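Local coordinates for protein tRNA (adenine(22)-N(1))-methyltransferase (Bacillus subtilis, PDB 6Q56) that methylates N1 of adenosine 22 in tRNA, using S-adenosyl-L-methionine as methyl donor, at residues A[3-15]-A[30-42]. The protein carries 2 engineered substitutions. Numbering follows the deposited sequence.
Sequences ELKLSKRLQTVAE and HAYLPSYAVLNHK. Engineered in segment 30-42: Ser35 (natural residue Cys).
Tyr36 reaches from helix 32-39 to meet Leu6 along its ring and Gln11 at its tip, and illustrates how one aromatic side chain can serve both an apolar and a polar neighbour. With CG anti to the backbone N (chi1 172°), the ring is carried off its own helix toward segment 3-15. CB already lies against the isobutyl group of Leu6, with Leu6 CD1 at 3.8 Å. The ring follows: Leu6 CD1 sits over one face in a CH-pi contact, 3.5 Å from the Tyr36 ring centroid, while Asn40 ND2 lies over the opposite face. CD2 meets the carbonyl O of Leu4 in the ring plane, and CE1 passes the methyl group of Ala14. At the tip, Gln11 NE2 donates to Tyr36 OH over 2.8 Å, with amide and ring planes 70° apart; the same NE2 also donates to Glu15 OE2, which helps fix the turn of the amide. A leucine in place of Tyr36, having neither hydroxyl nor ring, would probably leave the Gln11 amide freer to turn and Leu6 CD1 without a flat face to lie on.

In this Rossmann-like methyltransferase fold, helix 32-39 follows strand 21-26 and leads into its parallel neighbour 43-50, a right-handed beta-alpha-beta crossover. The N-terminal helix 8-14 packs beside it at 48°, their axes 10.4 Å apart. Deeper in, Leu33 CD1 rests 3.7 Å from Ala14 CB, and Leu33 CD2 touches Val13 CG1, the two side chains crossing at about a right angle. Nearer the N-terminus, Leu4 CD1 presses on CB of the engineered Ser35 at 3.5 Å, and Leu4 CD2 approaches the Tyr32 ring obliquely.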
loop_
_atom_site.group_PDB
_atom_site.type_symbol
_atom_site.label_atom_id
_atom_site.label_comp_id
_atom_site.label_asym_id
_atom_site.label_seq_id
_atom_site.Cartn_x
_atom_site.Cartn_y
_atom_site.Cartn_z
ATOM N N GLU A 3 -6.244 10.925 -22.898
ATOM C CA GLU A 3 -5.043 11.649 -22.500
ATOM C C GLU A 3 -3.971 10.656 -22.051
ATOM O O GLU A 3 -3.408 9.949 -22.878
ATOM C CB GLU A 3 -5.378 12.666 -21.404
ATOM C CG GLU A 3 -5.908 13.990 -21.928
ATOM C CD GLU A 3 -6.936 14.622 -21.017
ATOM O OE1 GLU A 3 -7.575 13.890 -20.239
ATOM O OE2 GLU A 3 -7.116 15.849 -21.094
ATOM N N LEU A 4 -3.686 10.627 -20.757
ATOM C CA LEU A 4 -2.702 9.710 -20.217
ATOM C C LEU A 4 -3.424 8.456 -19.810
ATOM O O LEU A 4 -4.542 8.515 -19.323
ATOM C CB LEU A 4 -2.017 10.296 -18.989
ATOM C CG LEU A 4 -0.976 11.382 -19.214
ATOM C CD1 LEU A 4 -0.515 11.929 -17.881
ATOM C CD2 LEU A 4 0.201 10.841 -20.001
ATOM N N LYS A 5 -2.788 7.314 -20.000
ATOM C CA LYS A 5 -3.397 6.058 -19.614
ATOM C C LYS A 5 -2.642 5.500 -18.431
ATOM O O LYS A 5 -1.430 5.597 -18.351
ATOM C CB LYS A 5 -3.398 5.061 -20.767
ATOM C CG LYS A 5 -4.355 5.419 -21.888
ATOM C CD LYS A 5 -5.765 5.647 -21.373
ATOM C CE LYS A 5 -6.726 5.961 -22.506
ATOM N NZ LYS A 5 -6.224 7.057 -23.371
ATOM N N LEU A 6 -3.372 4.912 -17.503
ATOM C CA LEU A 6 -2.761 4.342 -16.328
ATOM C C LEU A 6 -2.967 2.851 -16.324
ATOM O O LEU A 6 -3.853 2.339 -16.987
ATOM C CB LEU A 6 -3.395 4.908 -15.069
ATOM C CG LEU A 6 -3.064 6.331 -14.644
ATOM C CD1 LEU A 6 -3.906 6.685 -13.436
ATOM C CD2 LEU A 6 -1.589 6.464 -14.330
ATOM N N SER A 7 -2.151 2.164 -15.548
ATOM C CA SER A 7 -2.260 0.730 -15.402
ATOM C C SER A 7 -3.436 0.449 -14.493
ATOM O O SER A 7 -3.876 1.321 -13.757
ATOM C CB SER A 7 -0.991 0.156 -14.780
ATOM O OG SER A 7 -0.744 0.723 -13.517
ATOM N N LYS A 8 -3.944 -0.771 -14.546
ATOM C CA LYS A 8 -5.056 -1.164 -13.706
ATOM C C LYS A 8 -4.707 -0.824 -12.272
ATOM O O LYS A 8 -5.515 -0.304 -11.520
ATOM C CB LYS A 8 -5.311 -2.666 -13.823
ATOM C CG LYS A 8 -6.169 -3.068 -15.007
ATOM C CD LYS A 8 -6.362 -4.573 -15.074
ATOM C CE LYS A 8 -7.327 -4.985 -16.174
ATOM N NZ LYS A 8 -8.738 -5.046 -15.704
ATOM N N ARG A 9 -3.475 -1.142 -11.918
ATOM C CA ARG A 9 -2.960 -0.913 -10.579
ATOM C C ARG A 9 -3.102 0.534 -10.114
ATOM O O ARG A 9 -3.683 0.788 -9.075
ATOM C CB ARG A 9 -1.501 -1.346 -10.505
ATOM C CG ARG A 9 -0.909 -1.367 -9.123
ATOM C CD ARG A 9 0.420 -2.084 -9.163
ATOM N NE ARG A 9 1.201 -1.673 -10.317
ATOM C CZ ARG A 9 1.978 -0.604 -10.340
ATOM N NH1 ARG A 9 2.090 0.161 -9.273
ATOM N NH2 ARG A 9 2.652 -0.305 -11.429
ATOM N N LEU A 10 -2.556 1.475 -10.874
ATOM C CA LEU A 10 -2.630 2.880 -10.503
ATOM C C LEU A 10 -4.018 3.451 -10.756
ATOM O O LEU A 10 -4.431 4.400 -10.107
ATOM C CB LEU A 10 -1.563 3.688 -11.229
ATOM C CG LEU A 10 -0.130 3.314 -10.859
ATOM C CD1 LEU A 10 0.855 4.358 -11.349
ATOM C CD2 LEU A 10 0.001 3.129 -9.361
ATOM N N GLN A 11 -4.738 2.858 -11.696
ATOM C CA GLN A 11 -6.087 3.292 -11.992
ATOM C C GLN A 11 -6.883 3.091 -10.724
ATOM O O GLN A 11 -7.629 3.961 -10.295
ATOM C CB GLN A 11 -6.690 2.471 -13.122
ATOM C CG GLN A 11 -8.030 2.991 -13.597
ATOM C CD GLN A 11 -7.956 4.443 -13.988
ATOM O OE1 GLN A 11 -7.091 4.840 -14.757
ATOM N NE2 GLN A 11 -8.864 5.247 -13.457
ATOM N N THR A 12 -6.699 1.919 -10.134
ATOM C CA THR A 12 -7.365 1.546 -8.903
ATOM C C THR A 12 -7.041 2.550 -7.814
ATOM O O THR A 12 -7.921 2.987 -7.094
ATOM C CB THR A 12 -6.953 0.133 -8.453
ATOM O OG1 THR A 12 -7.496 -0.833 -9.355
ATOM C CG2 THR A 12 -7.455 -0.166 -7.058
ATOM N N VAL A 13 -5.774 2.918 -7.704
ATOM C CA VAL A 13 -5.343 3.875 -6.699
ATOM C C VAL A 13 -6.038 5.216 -6.894
ATOM O O VAL A 13 -6.558 5.794 -5.958
ATOM C CB VAL A 13 -3.814 4.070 -6.738
ATOM C CG1 VAL A 13 -3.386 5.218 -5.847
ATOM C CG2 VAL A 13 -3.106 2.792 -6.335
ATOM N N ALA A 14 -6.031 5.697 -8.125
ATOM C CA ALA A 14 -6.640 6.977 -8.458
ATOM C C ALA A 14 -8.109 7.084 -8.053
ATOM O O ALA A 14 -8.557 8.140 -7.644
ATOM C CB ALA A 14 -6.487 7.259 -9.947
ATOM N N GLU A 15 -8.854 5.995 -8.176
ATOM C CA GLU A 15 -10.274 6.003 -7.849
ATOM C C GLU A 15 -10.588 6.344 -6.399
ATOM O O GLU A 15 -11.713 6.705 -6.089
ATOM C CB GLU A 15 -10.913 4.663 -8.193
ATOM C CG GLU A 15 -10.812 4.263 -9.654
ATOM C CD GLU A 15 -11.341 5.314 -10.607
ATOM O OE1 GLU A 15 -12.295 6.029 -10.251
ATOM O OE2 GLU A 15 -10.802 5.425 -11.723
ATOM N N HIS A 30 6.842 8.841 -12.954
ATOM C CA HIS A 30 6.788 9.820 -14.036
ATOM C C HIS A 30 5.736 10.891 -13.808
ATOM O O HIS A 30 5.486 11.701 -14.682
ATOM C CB HIS A 30 6.521 9.139 -15.369
ATOM C CG HIS A 30 7.716 8.454 -15.944
ATOM N ND1 HIS A 30 8.115 7.198 -15.547
ATOM C CD2 HIS A 30 8.596 8.847 -16.892
ATOM C CE1 HIS A 30 9.191 6.847 -16.225
ATOM N NE2 HIS A 30 9.503 7.831 -17.047
ATOM N N ALA A 31 5.128 10.879 -12.631
ATOM C CA ALA A 31 4.099 11.839 -12.284
ATOM C C ALA A 31 2.855 11.603 -13.119
ATOM O O ALA A 31 2.041 12.494 -13.284
ATOM C CB ALA A 31 4.607 13.253 -12.487
ATOM N N TYR A 32 2.719 10.394 -13.643
ATOM C CA TYR A 32 1.572 10.048 -14.463
ATOM C C TYR A 32 0.292 10.056 -13.646
ATOM O O TYR A 32 -0.680 10.685 -14.017
ATOM C CB TYR A 32 1.759 8.679 -15.111
ATOM C CG TYR A 32 2.797 8.641 -16.204
ATOM C CD1 TYR A 32 2.953 9.701 -17.071
ATOM C CD2 TYR A 32 3.605 7.534 -16.382
ATOM C CE1 TYR A 32 3.898 9.670 -18.072
ATOM C CE2 TYR A 32 4.548 7.492 -17.380
ATOM C CZ TYR A 32 4.688 8.564 -18.224
ATOM O OH TYR A 32 5.621 8.532 -19.220
ATOM N N LEU A 33 0.307 9.350 -12.527
ATOM C CA LEU A 33 -0.853 9.263 -11.663
ATOM C C LEU A 33 -1.359 10.651 -11.299
ATOM O O LEU A 33 -2.521 10.962 -11.518
ATOM C CB LEU A 33 -0.524 8.471 -10.402
ATOM C CG LEU A 33 -1.535 8.538 -9.265
ATOM C CD1 LEU A 33 -2.868 7.963 -9.685
ATOM C CD2 LEU A 33 -1.008 7.805 -8.053
ATOM N N PRO A 34 -0.492 11.501 -10.766
ATOM C CA PRO A 34 -0.920 12.851 -10.396
ATOM C C PRO A 34 -1.361 13.675 -11.600
ATOM O O PRO A 34 -2.299 14.446 -11.491
ATOM C CB PRO A 34 0.317 13.461 -9.724
ATOM C CG PRO A 34 1.419 12.479 -9.886
ATOM C CD PRO A 34 0.803 11.154 -10.170
ATOM N N SER A 35 -0.700 13.509 -12.734
ATOM C CA SER A 35 -1.075 14.249 -13.926
ATOM C C SER A 35 -2.465 13.804 -14.333
ATOM O O SER A 35 -3.321 14.602 -14.676
ATOM C CB SER A 35 -0.089 13.981 -15.059
ATOM O OG SER A 35 1.142 14.640 -14.855
ATOM N N TYR A 36 -2.661 12.499 -14.277
ATOM C CA TYR A 36 -3.929 11.881 -14.625
ATOM C C TYR A 36 -5.041 12.346 -13.699
ATOM O O TYR A 36 -6.152 12.588 -14.142
ATOM C CB TYR A 36 -3.802 10.359 -14.560
ATOM C CG TYR A 36 -5.095 9.604 -14.718
ATOM C CD1 TYR A 36 -5.964 9.456 -13.656
ATOM C CD2 TYR A 36 -5.437 9.027 -15.922
ATOM C CE1 TYR A 36 -7.140 8.760 -13.791
ATOM C CE2 TYR A 36 -6.611 8.327 -16.066
ATOM C CZ TYR A 36 -7.457 8.197 -14.998
ATOM O OH TYR A 36 -8.627 7.509 -15.141
ATOM N N ALA A 37 -4.736 12.458 -12.414
ATOM C CA ALA A 37 -5.726 12.862 -11.424
ATOM C C ALA A 37 -6.167 14.306 -11.581
ATOM O O ALA A 37 -7.346 14.613 -11.489
ATOM C CB ALA A 37 -5.199 12.623 -10.023
ATOM N N VAL A 38 -5.206 15.182 -11.819
ATOM C CA VAL A 38 -5.476 16.596 -11.993
ATOM C C VAL A 38 -6.193 16.855 -13.313
ATOM O O VAL A 38 -7.139 17.622 -13.367
ATOM C CB VAL A 38 -4.177 17.403 -11.916
ATOM C CG1 VAL A 38 -4.410 18.849 -12.299
ATOM C CG2 VAL A 38 -3.603 17.306 -10.522
ATOM N N LEU A 39 -5.741 16.199 -14.369
ATOM C CA LEU A 39 -6.355 16.351 -15.678
ATOM C C LEU A 39 -7.804 15.891 -15.679
ATOM O O LEU A 39 -8.652 16.499 -16.313
ATOM C CB LEU A 39 -5.599 15.543 -16.720
ATOM C CG LEU A 39 -4.268 16.082 -17.216
ATOM C CD1 LEU A 39 -3.550 15.018 -18.012
ATOM C CD2 LEU A 39 -4.489 17.315 -18.062
ATOM N N ASN A 40 -8.080 14.808 -14.973
ATOM C CA ASN A 40 -9.429 14.288 -14.901
ATOM C C ASN A 40 -10.203 14.927 -13.769
ATOM O O ASN A 40 -11.262 14.465 -13.398
ATOM C CB ASN A 40 -9.413 12.773 -14.745
ATOM C CG ASN A 40 -8.884 12.075 -15.974
ATOM O OD1 ASN A 40 -9.647 11.511 -16.748
ATOM N ND2 ASN A 40 -7.574 12.120 -16.166
ATOM N N HIS A 41 -9.649 15.999 -13.230
ATOM C CA HIS A 41 -10.270 16.763 -12.158
ATOM C C HIS A 41 -10.564 15.961 -10.905
ATOM O O HIS A 41 -11.362 16.370 -10.074
ATOM C CB HIS A 41 -11.525 17.434 -12.693
ATOM C CG HIS A 41 -11.343 17.991 -14.067
ATOM N ND1 HIS A 41 -11.939 17.438 -15.179
ATOM C CD2 HIS A 41 -10.586 19.017 -14.517
ATOM C CE1 HIS A 41 -11.574 18.115 -16.251
ATOM N NE2 HIS A 41 -10.755 19.080 -15.876
ATOM N N LYS A 42 -9.898 14.827 -10.763
ATOM C CA LYS A 42 -10.070 14.001 -9.589
ATOM C C LYS A 42 -9.368 14.697 -8.444
ATOM O O LYS A 42 -9.780 14.602 -7.296
ATOM C CB LYS A 42 -9.470 12.622 -9.807
ATOM C CG LYS A 42 -10.212 11.773 -10.824
ATOM C CD LYS A 42 -9.822 10.310 -10.714
ATOM C CE LYS A 42 -10.016 9.801 -9.296
ATOM N NZ LYS A 42 -11.412 9.953 -8.802
#